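Local coordinates for berberine bridge enzyme-like protein (Arabidopsis thaliana, PDB 5D79) that is an FAD-dependent oxidoreductase of the berberine bridge enzyme-like family, involved in adaptation to salt stress, at residues I253-V258 with V340-D345; G308-L313 with C331-W336. One frame throughout, in Å; residues are numbered along the deposited sequence.

Contact 1: residues I253-V258 with V340-D345; sequences ITVFKV and VLWFAD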
ATOM      1  N   ILE A 253      -3.187 -13.906  20.802  1.00 17.39           N
ATOM      2  CA  ILE A 253      -4.103 -14.024  19.677  1.00 14.39           C
ATOM      3  C   ILE A 253      -3.916 -15.375  18.983  1.00 14.42           C
ATOM      4  O   ILE A 253      -3.078 -16.188  19.389  1.00 15.26           O
ATOM      5  CB  ILE A 253      -3.918 -12.862  18.692  1.00 15.47           C
ATOM      6  CG1 ILE A 253      -2.446 -12.690  18.292  1.00 20.55           C
ATOM      7  CG2 ILE A 253      -4.395 -11.580  19.349  1.00 14.96           C
ATOM      8  CD1 ILE A 253      -1.920 -13.628  17.211  1.00 18.51           C
ATOM      9  N   THR A 254      -4.708 -15.618  17.947  1.00 15.64           N
ATOM     10  CA  THR A 254      -4.675 -16.912  17.283  1.00 16.05           C
ATOM     11  C   THR A 254      -4.603 -16.759  15.773  1.00 16.06           C
ATOM     12  O   THR A 254      -5.477 -16.125  15.172  1.00 15.14           O
ATOM     13  CB  THR A 254      -5.921 -17.761  17.635  1.00 16.02           C
ATOM     14  OG1 THR A 254      -6.047 -17.886  19.056  1.00 17.91           O
ATOM     15  CG2 THR A 254      -5.813 -19.143  17.033  1.00 15.16           C
ATOM     16  N   VAL A 255      -3.568 -17.349  15.168  1.00 15.67           N
ATOM     17  CA  VAL A 255      -3.516 -17.502  13.713  1.00 16.41           C
ATOM     18  C   VAL A 255      -3.884 -18.936  13.294  1.00 18.44           C
ATOM     19  O   VAL A 255      -3.843 -19.862  14.104  1.00 16.06           O
ATOM     20  CB  VAL A 255      -2.129 -17.139  13.131  1.00 13.26           C
ATOM     21  CG1 VAL A 255      -1.769 -15.694  13.465  1.00 12.37           C
ATOM     22  CG2 VAL A 255      -1.044 -18.127  13.610  1.00 14.50           C
ATOM     23  N   PHE A 256      -4.253 -19.105  12.024  1.00 18.79           N
ATOM     24  CA  PHE A 256      -4.601 -20.418  11.473  1.00 17.78           C
ATOM     25  C   PHE A 256      -4.349 -20.511   9.967  1.00 16.32           C
ATOM     26  O   PHE A 256      -4.381 -19.516   9.243  1.00 14.23           O
ATOM     27  CB  PHE A 256      -6.066 -20.764  11.771  1.00 18.97           C
ATOM     28  CG  PHE A 256      -7.076 -19.849  11.103  1.00 22.55           C
ATOM     29  CD1 PHE A 256      -7.506 -18.688  11.733  1.00 22.32           C
ATOM     30  CD2 PHE A 256      -7.618 -20.170   9.858  1.00 19.46           C
ATOM     31  CE1 PHE A 256      -8.433 -17.869  11.130  1.00 24.17           C
ATOM     32  CE2 PHE A 256      -8.550 -19.352   9.255  1.00 19.42           C
ATOM     33  CZ  PHE A 256      -8.956 -18.201   9.888  1.00 20.80           C
ATOM     34  N   LYS A 257      -4.096 -21.722   9.500  1.00 18.14           N
ATOM     35  CA  LYS A 257      -3.862 -21.944   8.090  1.00 17.86           C
ATOM     36  C   LYS A 257      -4.543 -23.239   7.712  1.00 19.51           C
ATOM     37  O   LYS A 257      -4.442 -24.237   8.428  1.00 22.52           O
ATOM     38  CB  LYS A 257      -2.363 -21.990   7.784  1.00 20.21           C
ATOM     39  CG  LYS A 257      -2.008 -22.179   6.316  1.00 26.36           C
ATOM     40  CD  LYS A 257      -0.508 -22.018   6.076  1.00 33.13           C
ATOM     41  CE  LYS A 257      -0.041 -20.600   6.438  1.00 38.50           C
ATOM     42  NZ  LYS A 257       1.440 -20.371   6.322  1.00 39.17           N
ATOM     43  N   VAL A 258      -5.276 -23.208   6.608  1.00 16.60           N
ATOM     44  CA  VAL A 258      -5.848 -24.415   6.040  1.00 19.60           C
ATOM     45  C   VAL A 258      -5.545 -24.437   4.550  1.00 21.04           C
ATOM     46  O   VAL A 258      -5.744 -23.449   3.855  1.00 20.56           O
ATOM     47  CB  VAL A 258      -7.361 -24.505   6.282  1.00 21.73           C
ATOM     48  CG1 VAL A 258      -7.977 -25.599   5.420  1.00 21.54           C
ATOM     49  CG2 VAL A 258      -7.647 -24.746   7.757  1.00 21.45           C
ATOM     50  N   VAL A 340       2.667 -10.959  13.026  1.00 17.82           N
ATOM     51  CA  VAL A 340       3.254 -10.140  11.967  1.00 17.10           C
ATOM     52  C   VAL A 340       4.354 -10.916  11.218  1.00 16.06           C
ATOM     53  O   VAL A 340       4.388 -10.941   9.990  1.00 16.96           O
ATOM     54  CB  VAL A 340       3.838  -8.810  12.542  1.00 14.85           C
ATOM     55  CG1 VAL A 340       4.637  -8.065  11.491  1.00 11.84           C
ATOM     56  CG2 VAL A 340       2.731  -7.922  13.109  1.00 16.60           C
ATOM     57  N   LEU A 341       5.257 -11.547  11.956  1.00 15.63           N
ATOM     58  CA  LEU A 341       6.279 -12.375  11.329  1.00 18.25           C
ATOM     59  C   LEU A 341       5.613 -13.520  10.587  1.00 18.96           C
ATOM     60  O   LEU A 341       6.059 -13.943   9.527  1.00 15.64           O
ATOM     61  CB  LEU A 341       7.266 -12.932  12.364  1.00 17.95           C
ATOM     62  CG  LEU A 341       8.461 -12.091  12.811  1.00 23.19           C
ATOM     63  CD1 LEU A 341       7.994 -10.898  13.591  1.00 27.02           C
ATOM     64  CD2 LEU A 341       9.377 -12.925  13.665  1.00 26.50           C
ATOM     65  N   TRP A 342       4.538 -14.024  11.170  1.00 17.82           N
ATOM     66  CA  TRP A 342       3.839 -15.156  10.609  1.00 15.24           C
ATOM     67  C   TRP A 342       3.327 -14.795   9.227  1.00 16.22           C
ATOM     68  O   TRP A 342       3.633 -15.458   8.245  1.00 16.78           O
ATOM     69  CB  TRP A 342       2.695 -15.563  11.533  1.00 15.55           C
ATOM     70  CG  TRP A 342       2.114 -16.920  11.287  1.00 17.19           C
ATOM     71  CD1 TRP A 342       2.576 -18.125  11.768  1.00 17.76           C
ATOM     72  CD2 TRP A 342       0.941 -17.214  10.534  1.00 13.73           C
ATOM     73  NE1 TRP A 342       1.759 -19.143  11.343  1.00 15.83           N
ATOM     74  CE2 TRP A 342       0.747 -18.611  10.587  1.00 15.74           C
ATOM     75  CE3 TRP A 342       0.034 -16.432   9.813  1.00 15.91           C
ATOM     76  CZ2 TRP A 342      -0.318 -19.239   9.943  1.00 19.31           C
ATOM     77  CZ3 TRP A 342      -1.024 -17.058   9.171  1.00 14.63           C
ATOM     78  CH2 TRP A 342      -1.192 -18.446   9.244  1.00 14.25           C
ATOM     79  N   PHE A 343       2.565 -13.714   9.153  1.00 15.53           N
ATOM     80  CA  PHE A 343       1.978 -13.312   7.886  1.00 17.37           C
ATOM     81  C   PHE A 343       3.051 -12.840   6.916  1.00 20.45           C
ATOM     82  O   PHE A 343       2.859 -12.914   5.709  1.00 28.01           O
ATOM     83  CB  PHE A 343       0.923 -12.228   8.097  1.00 13.69           C
ATOM     84  CG  PHE A 343      -0.438 -12.770   8.403  1.00 11.98           C
ATOM     85  CD1 PHE A 343      -1.236 -13.265   7.393  1.00 11.45           C
ATOM     86  CD2 PHE A 343      -0.916 -12.787   9.703  1.00 14.56           C
ATOM     87  CE1 PHE A 343      -2.482 -13.762   7.668  1.00 14.09           C
ATOM     88  CE2 PHE A 343      -2.157 -13.282   9.987  1.00 11.34           C
ATOM     89  CZ  PHE A 343      -2.944 -13.773   8.966  1.00 15.07           C
ATOM     90  N   ALA A 344       4.181 -12.376   7.434  1.00 16.14           N
ATOM     91  CA  ALA A 344       5.271 -11.947   6.566  1.00 17.43           C
ATOM     92  C   ALA A 344       6.155 -13.123   6.108  1.00 22.24           C
ATOM     93  O   ALA A 344       7.224 -12.910   5.549  1.00 23.61           O
ATOM     94  CB  ALA A 344       6.107 -10.907   7.264  1.00 14.30           C
ATOM     95  N   ASP A 345       5.710 -14.352   6.368  1.00 24.76           N
ATOM     96  CA  ASP A 345       6.339 -15.583   5.860  1.00 24.31           C
ATOM     97  C   ASP A 345       7.722 -15.914   6.406  1.00 24.11           C
ATOM     98  O   ASP A 345       8.511 -16.582   5.736  1.00 26.19           O
ATOM     99  CB  ASP A 345       6.432 -15.547   4.338  1.00 29.98           C
ATOM    100  CG  ASP A 345       5.150 -15.970   3.675  1.00 38.79           C
ATOM    101  OD1 ASP A 345       4.673 -17.086   3.969  1.00 42.29           O
ATOM    102  OD2 ASP A 345       4.611 -15.181   2.869  1.00 44.81           O
TER

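Contact 2: residues G308-L313 with C331-W336; sequences GPVNNL and CEEMSW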
ATOM      1  N   GLY A 308      -8.282 -13.186  19.798  1.00 19.35           N
ATOM      2  CA  GLY A 308      -8.812 -13.934  20.924  1.00 20.49           C
ATOM      3  C   GLY A 308      -8.213 -15.329  20.973  1.00 22.37           C
ATOM      4  O   GLY A 308      -7.362 -15.658  20.144  1.00 19.81           O
ATOM      5  N   PRO A 309      -8.662 -16.154  21.939  1.00 22.29           N
ATOM      6  CA  PRO A 309      -8.159 -17.504  22.256  1.00 27.56           C
ATOM      7  C   PRO A 309      -8.508 -18.565  21.212  1.00 25.26           C
ATOM      8  O   PRO A 309      -9.481 -18.401  20.480  1.00 21.35           O
ATOM      9  CB  PRO A 309      -8.858 -17.846  23.586  1.00 28.92           C
ATOM     10  CG  PRO A 309      -9.417 -16.572  24.089  1.00 27.36           C
ATOM     11  CD  PRO A 309      -9.701 -15.729  22.888  1.00 24.62           C
ATOM     12  N   VAL A 310      -7.751 -19.658  21.180  1.00 22.87           N
ATOM     13  CA  VAL A 310      -7.966 -20.667  20.160  1.00 19.31           C
ATOM     14  C   VAL A 310      -9.315 -21.379  20.307  1.00 20.88           C
ATOM     15  O   VAL A 310      -9.947 -21.706  19.313  1.00 23.88           O
ATOM     16  CB  VAL A 310      -6.831 -21.704  20.154  1.00 17.72           C
ATOM     17  CG1 VAL A 310      -6.632 -22.311  21.534  1.00 21.19           C
ATOM     18  CG2 VAL A 310      -7.098 -22.770  19.100  1.00 16.77           C
ATOM     19  N   ASN A 311      -9.789 -21.606  21.526  1.00 24.55           N
ATOM     20  CA  ASN A 311     -11.055 -22.330  21.660  1.00 24.06           C
ATOM     21  C   ASN A 311     -12.235 -21.485  21.165  1.00 25.92           C
ATOM     22  O   ASN A 311     -13.210 -22.017  20.631  1.00 22.63           O
ATOM     23  CB  ASN A 311     -11.271 -22.785  23.110  1.00 25.33           C
ATOM     24  CG  ASN A 311     -10.412 -24.000  23.481  1.00 29.15           C
ATOM     25  OD1 ASN A 311      -9.610 -24.489  22.675  1.00 31.44           O
ATOM     26  ND2 ASN A 311     -10.576 -24.487  24.706  1.00 30.92           N
ATOM     27  N   ASN A 312     -12.124 -20.166  21.317  1.00 24.82           N
ATOM     28  CA  ASN A 312     -13.142 -19.239  20.845  1.00 22.59           C
ATOM     29  C   ASN A 312     -13.146 -19.128  19.335  1.00 22.86           C
ATOM     30  O   ASN A 312     -14.202 -18.987  18.721  1.00 24.97           O
ATOM     31  CB  ASN A 312     -12.943 -17.856  21.461  1.00 23.56           C
ATOM     32  CG  ASN A 312     -13.190 -17.847  22.953  1.00 30.84           C
ATOM     33  OD1 ASN A 312     -13.738 -18.795  23.504  1.00 37.32           O
ATOM     34  ND2 ASN A 312     -12.792 -16.772  23.614  1.00 33.87           N
ATOM     35  N   LEU A 313     -11.961 -19.177  18.736  1.00 20.09           N
ATOM     36  CA  LEU A 313     -11.856 -19.206  17.283  1.00 18.65           C
ATOM     37  C   LEU A 313     -12.565 -20.442  16.736  1.00 22.47           C
ATOM     38  O   LEU A 313     -13.330 -20.357  15.775  1.00 22.09           O
ATOM     39  CB  LEU A 313     -10.389 -19.199  16.837  1.00 17.88           C
ATOM     40  CG  LEU A 313     -10.166 -19.623  15.378  1.00 17.42           C
ATOM     41  CD1 LEU A 313     -10.766 -18.594  14.432  1.00 18.47           C
ATOM     42  CD2 LEU A 313      -8.698 -19.883  15.053  1.00 12.86           C
ATOM     43  N   CYS A 331      -4.267 -24.417  14.010  1.00 24.29           N
ATOM     44  CA  CYS A 331      -4.199 -23.168  14.756  1.00 13.77           C
ATOM     45  C   CYS A 331      -2.930 -22.983  15.573  1.00 14.01           C
ATOM     46  O   CYS A 331      -2.323 -23.941  16.020  1.00 21.64           O
ATOM     47  CB  CYS A 331      -5.382 -23.067  15.692  1.00 14.03           C
ATOM     48  SG  CYS A 331      -6.953 -23.183  14.882  1.00 18.34           S
ATOM     49  N   GLU A 332      -2.559 -21.734  15.797  1.00 15.50           N
ATOM     50  CA  GLU A 332      -1.416 -21.428  16.631  1.00 17.13           C
ATOM     51  C   GLU A 332      -1.642 -20.147  17.430  1.00 21.23           C
ATOM     52  O   GLU A 332      -1.835 -19.074  16.848  1.00 24.74           O
ATOM     53  CB  GLU A 332      -0.146 -21.289  15.786  1.00 16.65           C
ATOM     54  CG  GLU A 332       1.094 -21.164  16.651  1.00 21.05           C
ATOM     55  CD  GLU A 332       2.379 -21.363  15.888  1.00 25.18           C
ATOM     56  OE1 GLU A 332       2.337 -21.577  14.659  1.00 27.43           O
ATOM     57  OE2 GLU A 332       3.440 -21.302  16.531  1.00 30.40           O
ATOM     58  N   GLU A 333      -1.615 -20.264  18.758  1.00 18.41           N
ATOM     59  CA  GLU A 333      -1.687 -19.103  19.632  1.00 16.73           C
ATOM     60  C   GLU A 333      -0.317 -18.451  19.737  1.00 14.59           C
ATOM     61  O   GLU A 333       0.682 -19.123  19.945  1.00 15.04           O
ATOM     62  CB  GLU A 333      -2.214 -19.490  21.026  1.00 16.18           C
ATOM     63  CG  GLU A 333      -3.742 -19.671  21.092  1.00 19.79           C
ATOM     64  CD  GLU A 333      -4.282 -19.820  22.515  1.00 23.58           C
ATOM     65  OE1 GLU A 333      -3.504 -20.214  23.406  1.00 25.31           O
ATOM     66  OE2 GLU A 333      -5.486 -19.541  22.739  1.00 22.52           O
ATOM     67  N   MET A 334      -0.275 -17.134  19.577  1.00 22.46           N
ATOM     68  CA  MET A 334       0.973 -16.377  19.673  1.00 20.43           C
ATOM     69  C   MET A 334       0.630 -14.922  19.970  1.00 21.79           C
ATOM     70  O   MET A 334      -0.546 -14.586  20.099  1.00 21.86           O
ATOM     71  CB  MET A 334       1.792 -16.484  18.380  1.00 16.04           C
ATOM     72  CG  MET A 334       1.078 -15.923  17.146  1.00 15.33           C
ATOM     73  SD  MET A 334       1.996 -16.168  15.619  1.00 15.09           S
ATOM     74  CE  MET A 334       2.093 -17.940  15.561  1.00 18.07           C
ATOM     75  N   SER A 335       1.642 -14.063  20.080  1.00 21.12           N
ATOM     76  CA  SER A 335       1.393 -12.632  20.277  1.00 20.71           C
ATOM     77  C   SER A 335       1.063 -11.968  18.935  1.00 18.71           C
ATOM     78  O   SER A 335       1.289 -12.550  17.882  1.00 16.88           O
ATOM     79  CB  SER A 335       2.597 -11.962  20.936  1.00 18.76           C
ATOM     80  OG  SER A 335       3.692 -11.916  20.041  1.00 18.00           O
ATOM     81  N   TRP A 336       0.517 -10.758  18.961  1.00 16.65           N
ATOM     82  CA  TRP A 336       0.207 -10.098  17.704  1.00 15.05           C
ATOM     83  C   TRP A 336       1.489  -9.819  16.927  1.00 14.74           C
ATOM     84  O   TRP A 336       1.545 -10.023  15.720  1.00 17.87           O
ATOM     85  CB  TRP A 336      -0.582  -8.802  17.923  1.00 16.81           C
ATOM     86  CG  TRP A 336      -0.561  -7.940  16.718  1.00 16.20           C
ATOM     87  CD1 TRP A 336      -1.369  -8.033  15.615  1.00 11.33           C
ATOM     88  CD2 TRP A 336       0.349  -6.863  16.463  1.00 18.97           C
ATOM     89  NE1 TRP A 336      -1.017  -7.077  14.692  1.00 12.65           N
ATOM     90  CE2 TRP A 336       0.037  -6.348  15.184  1.00 15.90           C
ATOM     91  CE3 TRP A 336       1.405  -6.286  17.192  1.00 14.63           C
ATOM     92  CZ2 TRP A 336       0.735  -5.278  14.621  1.00 16.51           C
ATOM     93  CZ3 TRP A 336       2.097  -5.228  16.629  1.00 17.33           C
ATOM     94  CH2 TRP A 336       1.760  -4.733  15.355  1.00 17.19           C
TER

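Contact 1: residues I253-V258 with V340-D345
Here the C-terminal end of helix 336-343 packs against one face of the seven-stranded antiparallel sheet of this flavoprotein, with strand 253-260 next to the sheet's outermost strand 331-334. The contact turns on W342, whose CG stands anti to the backbone N (chi1 -164°), so that the indole reaches toward the strand between V255 and K257. V255 meets it tip to tip: CG2, in the crowded position between its own N and carbonyl carbon, lies almost squarely over the five-membered ring, 3.7 Å from its centroid, in a CH-pi contact. On the opposite side of the indole plane K257 makes an off-centre cation-pi contact. Its chain starts extended, then bends at chi3 (-62°), which brings NZ to 4.7 Å from the centroid of the six-membered ring, while CE packs against CH2. Within the helix, the neighbouring F343 packs against the indole: CE3 of W342 sits over the centre of the phenyl ring, 3.7 Å above its plane, and F343 CG lies at the indole edge. The F343 side chain is about 9 Å from the bound FAD, and L305 and M334 help fill the same interface. An alanine in place of W342 removes the indole that V255 CG2 and K257 NZ share, and would probably loosen the helix end on the sheet. Just after W342 and F343 in the chain, a Schellman motif ends the helix, with D345 at positive phi as its C-prime residue and D345 N bonded to W342 O at 3.0 Å.

Contact 2: residues G308-L313 with C331-W336
The carboxylate of E333 is the flat group that matters here: V310 CG1 lies above one face of it, 3.2 Å from OE2, while the V310 N-H comes to the outer side of OE2, and P309 CA adjoins the same oxygen. E333 stands on the strand 331-334, at one border of the seven-stranded antiparallel sheet, and V310 opens helix 310-320, with P309 at the N-cap position. The glutamate chain is extended beyond CG (chi2 -170°) and crosses the valine side chain at about a right angle, and its CG methylene touches V310, 3.8 Å from CB. The hydrogen bond from V310 N to E333 OE2 is short, 2.8 Å, with an N-H...O angle of 159°, and it uses the anti lone pair, the one turned away from OE1. Beyond the E333 carboxylate, toward C331, the contact is apolar. V310 CG2, anti to the backbone N, meets CB of C331 at 3.8 Å; one turn on, L313 sends CD2 to the sulfur of C331 at 3.7 Å. L313 also rests on T254 and F256 of strand 253-260, which seats the helix on the sheet face. Its first turn is closed by L313 N bonding to P309 O at 3.1 Å. The chemistry is thus one ionisable group beside an apolar patch: the V310 N-H and the N-terminal end of the helix would probably favour the charged form of this exposed carboxylate, the bond being made through the less basic, anti lone pair.

Strand 253-260 comes first in the chain, and contact 1 closes a long loop from it to helix 336-343, spanning 81 residues. Contact 2 falls wholly within that loop, joining the start of helix 310-320 to strand 331-334 across only 17 residues. The strand then runs directly into helix 336-343, with S335 at the N-cap position, so the two closures are joined through that residue. They also meet at strand 253-260: T254 OG1 is 2.8 Å from G308 O, and I253 N pairs with M334 O across the sheet. Together the contacts set helices 310-320 and 336-343 on opposite faces of the border of this sheet.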